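Local coordinates for protein YrdA (Escherichia coli, PDB 3TIO), which probably binds zinc, as a trimeric left-handed beta-helix protein homologous to gamma-class carbonic anhydrases, at the interface of chains A and B. Sequence-based numbering; all coordinates share one arbitrary frame. Chains: chain A/B, Protein YrdA.

Contact 1 and contact 2 are neighbouring parts of one face between two subunits of the three-chain assembly, with the centres of their C-alpha atoms about 12 Å apart. They share B:Met93 and B:His95 of strand 93-95. The contacts across contact 1 are apolar, made by methyl, methylene and sulphur groups and one imidazole face, whereas contact 2 adds a salt bridge and a histidine cluster. Mostly loop residues of chain A, with A:Tyr167 of helix 154-176 in contact 2, lie against residues on or next to short strands of chain B, as expected where left-handed beta-helices built from hexapeptide repeats pack in a trimer. The zinc-binding histidines of chain B lie beside A:His90, so the site is probably framed by both subunits.

Contact 1: the interface of chains A and B. Residues chain A 107-108, 125-126; chain B 93, 95, 110, 112-113, 128.
A methionine thrust from a turn of chain A into the neighbouring subunit forms the compact end of this patch of the trimer interface. In A:Met107, CG sits in the crowded position between the backbone N and the carbonyl carbon (chi1 64°). The chain then runs extended to SD and bends at chi3 (96°), which swings the methyl CE over the centre of the imidazole of B:His95, 3.5 Å from its CG, in a CH-pi contact. SD packs between B:Met93 of strand 93-95 and B:Leu112, just after strand 110-111: it lies 3.8 Å from CG of B:Met93, whose chain crosses it at about a right angle, and 3.9 Å from CD2 of B:Leu112, which runs antiparallel alongside.

The ring beneath the methyl is one of the zinc-binding histidines, and its rotation is held at the edge, where ND1 donates, close to the ring plane, to the carboxylate OD1 of B:Asp113 (2.8 Å). An alanine in place of B:His95 would remove a zinc ligand and the ring face under CE, and would probably leave the tip of A:Met107 poorly packed.

Farther along, the fit is looser. A:Gly108 and A:Gly126 present bare backbone to B:Ile110, whose CD1 lies 4.0 Å from CA of each. B:Leu112 CD2 also meets CB of A:Ala125 at 4.0 Å. At the far end of the patch, CD1 of B:Leu128 comes nearest chain A at the carbonyl O of A:Ala125, 3.6 Å away.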
loop_
_atom_site.group_PDB
_atom_site.type_symbol
_atom_site.label_atom_id
_atom_site.label_comp_id
_atom_site.label_asym_id
_atom_site.label_seq_id
_atom_site.Cartn_x
_atom_site.Cartn_y
_atom_site.Cartn_z
ATOM N N MET A 107 0.943 -7.610 8.970
ATOM C CA MET A 107 0.889 -6.402 8.155
ATOM C C MET A 107 1.750 -6.483 6.903
ATOM O O MET A 107 2.841 -7.054 6.913
ATOM C CB MET A 107 1.272 -5.172 8.993
ATOM C CG MET A 107 2.703 -5.143 9.517
ATOM S SD MET A 107 2.957 -3.764 10.674
ATOM C CE MET A 107 2.701 -4.589 12.235
ATOM N N GLY A 108 1.230 -5.922 5.817
ATOM C CA GLY A 108 1.949 -5.906 4.555
ATOM C C GLY A 108 1.932 -7.201 3.766
ATOM O O GLY A 108 2.564 -7.296 2.713
ATOM N N ALA A 125 4.472 -10.792 9.085
ATOM C CA ALA A 125 4.423 -9.565 8.295
ATOM C C ALA A 125 5.215 -9.694 6.997
ATOM O O ALA A 125 6.227 -10.395 6.938
ATOM C CB ALA A 125 4.965 -8.404 9.117
ATOM N N GLY A 126 4.733 -9.021 5.955
ATOM C CA GLY A 126 5.409 -9.029 4.667
ATOM C C GLY A 126 5.464 -10.346 3.924
ATOM O O GLY A 126 6.317 -10.540 3.055
ATOM N N MET B 93 5.579 1.308 5.729
ATOM C CA MET B 93 4.822 0.858 6.888
ATOM C C MET B 93 5.750 0.980 8.094
ATOM O O MET B 93 6.756 0.276 8.164
ATOM C CB MET B 93 4.409 -0.606 6.687
ATOM C CG MET B 93 3.708 -1.270 7.865
ATOM S SD MET B 93 1.963 -0.843 8.019
ATOM C CE MET B 93 1.937 -0.159 9.688
ATOM N N HIS B 95 5.883 0.766 12.235
ATOM C CA HIS B 95 5.103 0.273 13.356
ATOM C C HIS B 95 5.855 0.185 14.679
ATOM O O HIS B 95 6.632 -0.741 14.902
ATOM C CB HIS B 95 4.538 -1.099 12.988
ATOM C CG HIS B 95 3.249 -1.419 13.670
ATOM N ND1 HIS B 95 3.186 -2.061 14.888
ATOM C CD2 HIS B 95 1.972 -1.153 13.316
ATOM C CE1 HIS B 95 1.923 -2.177 15.255
ATOM N NE2 HIS B 95 1.166 -1.632 14.319
ATOM N N ILE B 110 8.936 -2.049 5.271
ATOM C CA ILE B 110 8.176 -2.350 6.479
ATOM C C ILE B 110 9.140 -2.386 7.665
ATOM O O ILE B 110 10.075 -3.185 7.676
ATOM C CB ILE B 110 7.478 -3.731 6.375
ATOM C CG1 ILE B 110 6.460 -3.724 5.231
ATOM C CG2 ILE B 110 6.796 -4.076 7.702
ATOM C CD1 ILE B 110 5.859 -5.093 4.930
ATOM N N LEU B 112 9.242 -3.006 11.646
ATOM C CA LEU B 112 8.442 -3.553 12.731
ATOM C C LEU B 112 8.725 -3.056 14.143
ATOM O O LEU B 112 9.684 -2.331 14.393
ATOM C CB LEU B 112 8.519 -5.080 12.680
ATOM C CG LEU B 112 8.025 -5.666 11.351
ATOM C CD1 LEU B 112 8.210 -7.171 11.352
ATOM C CD2 LEU B 112 6.557 -5.306 11.135
ATOM N N ASP B 113 7.856 -3.470 15.058
ATOM C CA ASP B 113 7.920 -3.080 16.458
ATOM C C ASP B 113 9.276 -3.232 17.133
ATOM O O ASP B 113 9.935 -4.260 17.009
ATOM C CB ASP B 113 6.866 -3.862 17.241
ATOM C CG ASP B 113 5.461 -3.635 16.710
ATOM O OD1 ASP B 113 4.870 -2.578 17.007
ATOM O OD2 ASP B 113 4.955 -4.510 15.980
ATOM N N LEU B 128 12.405 -5.151 4.731
ATOM C CA LEU B 128 11.660 -5.461 5.940
ATOM C C LEU B 128 12.658 -5.505 7.092
ATOM O O LEU B 128 13.638 -6.259 7.050
ATOM C CB LEU B 128 10.927 -6.802 5.810
ATOM C CG LEU B 128 10.031 -7.161 7.003
ATOM C CD1 LEU B 128 8.898 -8.064 6.548
ATOM C CD2 LEU B 128 10.855 -7.824 8.094
#

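Contact 2: the interface of chains A and B. Residues chain A 39-41, 61, 90-91, 167; chain B 25, 27, 43, 45, 64, 66, 69, 93, 95.
Two methionines of chain B, B:Met64 and B:Met93, make the apolar centre of this contact between left-handed beta-helices of the gamma-class carbonic anhydrase family. B:Met64, CG anti to the backbone N (chi1 -158°) and its chain bent twice, lays SD over one face of A:His90, toward the rim of the ring, 3.6 Å from ND1. B:Met93 comes from the neighbouring strand, placing SD 3.5 Å from CB of the same histidine. The aliphatic part of A:Lys91 runs beside both, its CE meeting CB of B:Met64. Farther along, A:Leu41 and B:Val43 slide past each other in opposite directions, a tight fit with CD1 and CG2 3.3 Å apart, and A:Pro40 reaches tip to tip toward B:Ile27.

Beyond the methionines, A:His90 points its NE2 into the zinc-binding histidines, 3.2 Å from ND1 of B:His66 and 3.3 Å from NE2 of B:His95. Its ring stands edge-to-face to that of B:His66; in this family the metal site straddles subunits, so A:His90 may help complete it.

At the polar rim, B:Arg45 bends at chi2 and chi3 and grips A:Asp61 side-on. NH2 meets the syn lone pair of OD1 at 2.7 Å and NE that of OD2 at 3.0 Å, the carboxylate and guanidinium planes being only 8° apart. A:Trp39 covers one guanidinium face through CE3, while B:His66 of its own chain lies on the other. The same NH2 also donates, in plane, to the phenol OH of A:Tyr167 (3.1 Å, 165° at H), whose ring edge turns toward CE1 of B:His69.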
loop_
_atom_site.group_PDB
_atom_site.type_symbol
_atom_site.label_atom_id
_atom_site.label_comp_id
_atom_site.label_asym_id
_atom_site.label_seq_id
_atom_site.Cartn_x
_atom_site.Cartn_y
_atom_site.Cartn_z
ATOM N N TRP A 39 -10.834 -0.103 9.384
ATOM C CA TRP A 39 -10.033 1.063 9.716
ATOM C C TRP A 39 -9.726 1.994 8.533
ATOM O O TRP A 39 -10.135 1.728 7.406
ATOM C CB TRP A 39 -8.786 0.568 10.455
ATOM C CG TRP A 39 -9.198 -0.120 11.739
ATOM C CD1 TRP A 39 -9.710 -1.385 11.869
ATOM C CD2 TRP A 39 -9.282 0.476 13.038
ATOM N NE1 TRP A 39 -10.116 -1.603 13.165
ATOM C CE2 TRP A 39 -9.865 -0.477 13.904
ATOM C CE3 TRP A 39 -8.928 1.732 13.553
ATOM C CZ2 TRP A 39 -10.100 -0.215 15.259
ATOM C CZ3 TRP A 39 -9.165 1.992 14.896
ATOM C CH2 TRP A 39 -9.746 1.024 15.735
ATOM N N PRO A 40 -9.029 3.118 8.787
ATOM C CA PRO A 40 -8.693 4.088 7.739
ATOM C C PRO A 40 -8.075 3.604 6.436
ATOM O O PRO A 40 -7.276 2.669 6.410
ATOM C CB PRO A 40 -7.766 5.067 8.458
ATOM C CG PRO A 40 -8.314 5.075 9.836
ATOM C CD PRO A 40 -8.561 3.602 10.100
ATOM N N LEU A 41 -8.458 4.293 5.366
ATOM C CA LEU A 41 -7.969 4.062 4.012
ATOM C C LEU A 41 -7.968 2.616 3.544
ATOM O O LEU A 41 -6.993 2.122 2.968
ATOM C CB LEU A 41 -6.573 4.682 3.859
ATOM C CG LEU A 41 -6.532 6.206 4.038
ATOM C CD1 LEU A 41 -5.135 6.718 3.719
ATOM C CD2 LEU A 41 -7.543 6.870 3.118
ATOM N N ASP A 61 -5.843 -0.534 8.837
ATOM C CA ASP A 61 -5.486 0.588 7.969
ATOM C C ASP A 61 -4.727 0.254 6.695
ATOM O O ASP A 61 -3.712 -0.432 6.732
ATOM C CB ASP A 61 -4.641 1.618 8.739
ATOM C CG ASP A 61 -5.063 1.779 10.181
ATOM O OD1 ASP A 61 -5.023 0.778 10.926
ATOM O OD2 ASP A 61 -5.414 2.914 10.573
ATOM N N HIS A 90 -2.316 -4.167 9.061
ATOM C CA HIS A 90 -2.245 -2.971 8.226
ATOM C C HIS A 90 -1.696 -3.306 6.849
ATOM O O HIS A 90 -0.822 -4.165 6.708
ATOM C CB HIS A 90 -1.298 -1.933 8.827
ATOM C CG HIS A 90 -1.576 -1.593 10.257
ATOM N ND1 HIS A 90 -2.655 -0.835 10.650
ATOM C CD2 HIS A 90 -0.877 -1.868 11.382
ATOM C CE1 HIS A 90 -2.607 -0.651 11.958
ATOM N NE2 HIS A 90 -1.538 -1.268 12.424
ATOM N N LYS A 91 -2.206 -2.605 5.840
ATOM C CA LYS A 91 -1.733 -2.753 4.468
ATOM C C LYS A 91 -1.775 -4.151 3.877
ATOM O O LYS A 91 -1.013 -4.458 2.960
ATOM C CB LYS A 91 -0.297 -2.230 4.352
ATOM C CG LYS A 91 -0.156 -0.721 4.380
ATOM C CD LYS A 91 1.309 -0.335 4.217
ATOM C CE LYS A 91 1.475 1.148 3.948
ATOM N NZ LYS A 91 0.879 1.534 2.643
ATOM N N TYR A 167 -9.157 -5.508 19.313
ATOM C CA TYR A 167 -9.616 -4.654 18.232
ATOM C C TYR A 167 -11.120 -4.403 18.260
ATOM O O TYR A 167 -11.602 -3.420 17.696
ATOM C CB TYR A 167 -9.174 -5.205 16.873
ATOM C CG TYR A 167 -8.032 -4.399 16.290
ATOM C CD1 TYR A 167 -6.716 -4.859 16.350
ATOM C CD2 TYR A 167 -8.265 -3.151 15.721
ATOM C CE1 TYR A 167 -5.656 -4.084 15.855
ATOM C CE2 TYR A 167 -7.217 -2.371 15.226
ATOM C CZ TYR A 167 -5.920 -2.844 15.297
ATOM O OH TYR A 167 -4.892 -2.063 14.807
ATOM N N VAL B 25 -5.032 11.118 6.851
ATOM C CA VAL B 25 -5.716 10.938 8.122
ATOM C C VAL B 25 -4.728 10.898 9.283
ATOM O O VAL B 25 -3.890 10.005 9.351
ATOM C CB VAL B 25 -6.519 9.611 8.091
ATOM C CG1 VAL B 25 -7.347 9.456 9.354
ATOM C CG2 VAL B 25 -7.409 9.571 6.849
ATOM N N ILE B 27 -4.636 10.794 13.391
ATOM C CA ILE B 27 -5.447 10.526 14.578
ATOM C C ILE B 27 -4.732 10.436 15.922
ATOM O O ILE B 27 -3.700 9.786 16.051
ATOM C CB ILE B 27 -6.210 9.190 14.395
ATOM C CG1 ILE B 27 -7.031 9.227 13.107
ATOM C CG2 ILE B 27 -7.111 8.922 15.596
ATOM C CD1 ILE B 27 -7.379 7.849 12.575
ATOM N N VAL B 43 -1.831 7.595 6.604
ATOM C CA VAL B 43 -2.567 7.436 7.854
ATOM C C VAL B 43 -1.527 7.398 8.955
ATOM O O VAL B 43 -0.560 6.639 8.874
ATOM C CB VAL B 43 -3.363 6.108 7.949
ATOM C CG1 VAL B 43 -4.095 6.045 9.295
ATOM C CG2 VAL B 43 -4.341 5.994 6.808
ATOM N N ARG B 45 -1.692 7.025 12.992
ATOM C CA ARG B 45 -2.584 6.752 14.113
ATOM C C ARG B 45 -1.819 6.626 15.431
ATOM O O ARG B 45 -1.073 5.671 15.645
ATOM C CB ARG B 45 -3.390 5.476 13.796
ATOM C CG ARG B 45 -4.463 5.089 14.814
ATOM C CD ARG B 45 -5.668 4.390 14.153
ATOM N NE ARG B 45 -5.401 3.062 13.588
ATOM C CZ ARG B 45 -5.389 1.924 14.279
ATOM N NH1 ARG B 45 -5.622 1.923 15.588
ATOM N NH2 ARG B 45 -5.179 0.770 13.652
ATOM N N MET B 64 1.845 4.296 6.120
ATOM C CA MET B 64 0.945 3.961 7.217
ATOM C C MET B 64 1.810 3.895 8.462
ATOM O O MET B 64 2.735 3.082 8.543
ATOM C CB MET B 64 0.267 2.609 6.960
ATOM C CG MET B 64 -1.049 2.373 7.721
ATOM S SD MET B 64 -0.900 2.079 9.498
ATOM C CE MET B 64 -1.820 3.459 10.171
ATOM N N HIS B 66 1.819 3.568 12.671
ATOM C CA HIS B 66 1.081 3.197 13.875
ATOM C C HIS B 66 2.056 2.832 14.989
ATOM O O HIS B 66 3.275 2.850 14.802
ATOM C CB HIS B 66 0.137 2.019 13.611
ATOM C CG HIS B 66 -0.929 1.857 14.655
ATOM N ND1 HIS B 66 -1.439 0.631 15.019
ATOM C CD2 HIS B 66 -1.583 2.773 15.409
ATOM C CE1 HIS B 66 -2.360 0.796 15.953
ATOM N NE2 HIS B 66 -2.466 2.086 16.208
ATOM N N HIS B 69 0.849 -2.632 19.286
ATOM C CA HIS B 69 -0.428 -3.035 19.870
ATOM C C HIS B 69 -0.225 -3.563 21.282
ATOM O O HIS B 69 0.332 -4.644 21.473
ATOM C CB HIS B 69 -1.082 -4.124 19.015
ATOM C CG HIS B 69 -1.413 -3.684 17.625
ATOM N ND1 HIS B 69 -1.844 -4.557 16.649
ATOM C CD2 HIS B 69 -1.381 -2.460 17.047
ATOM C CE1 HIS B 69 -2.063 -3.890 15.531
ATOM N NE2 HIS B 69 -1.789 -2.617 15.745
ATOM N N MET B 93 5.579 1.308 5.729
ATOM C CA MET B 93 4.822 0.858 6.888
ATOM C C MET B 93 5.750 0.980 8.094
ATOM O O MET B 93 6.756 0.276 8.164
ATOM C CB MET B 93 4.409 -0.606 6.687
ATOM C CG MET B 93 3.708 -1.270 7.865
ATOM S SD MET B 93 1.963 -0.843 8.019
ATOM C CE MET B 93 1.937 -0.159 9.688
ATOM N N HIS B 95 5.883 0.766 12.235
ATOM C CA HIS B 95 5.103 0.273 13.356
ATOM C C HIS B 95 5.855 0.185 14.679
ATOM O O HIS B 95 6.632 -0.741 14.902
ATOM C CB HIS B 95 4.538 -1.099 12.988
ATOM C CG HIS B 95 3.249 -1.419 13.670
ATOM N ND1 HIS B 95 3.186 -2.061 14.888
ATOM C CD2 HIS B 95 1.972 -1.153 13.316
ATOM C CE1 HIS B 95 1.923 -2.177 15.255
ATOM N NE2 HIS B 95 1.166 -1.632 14.319
#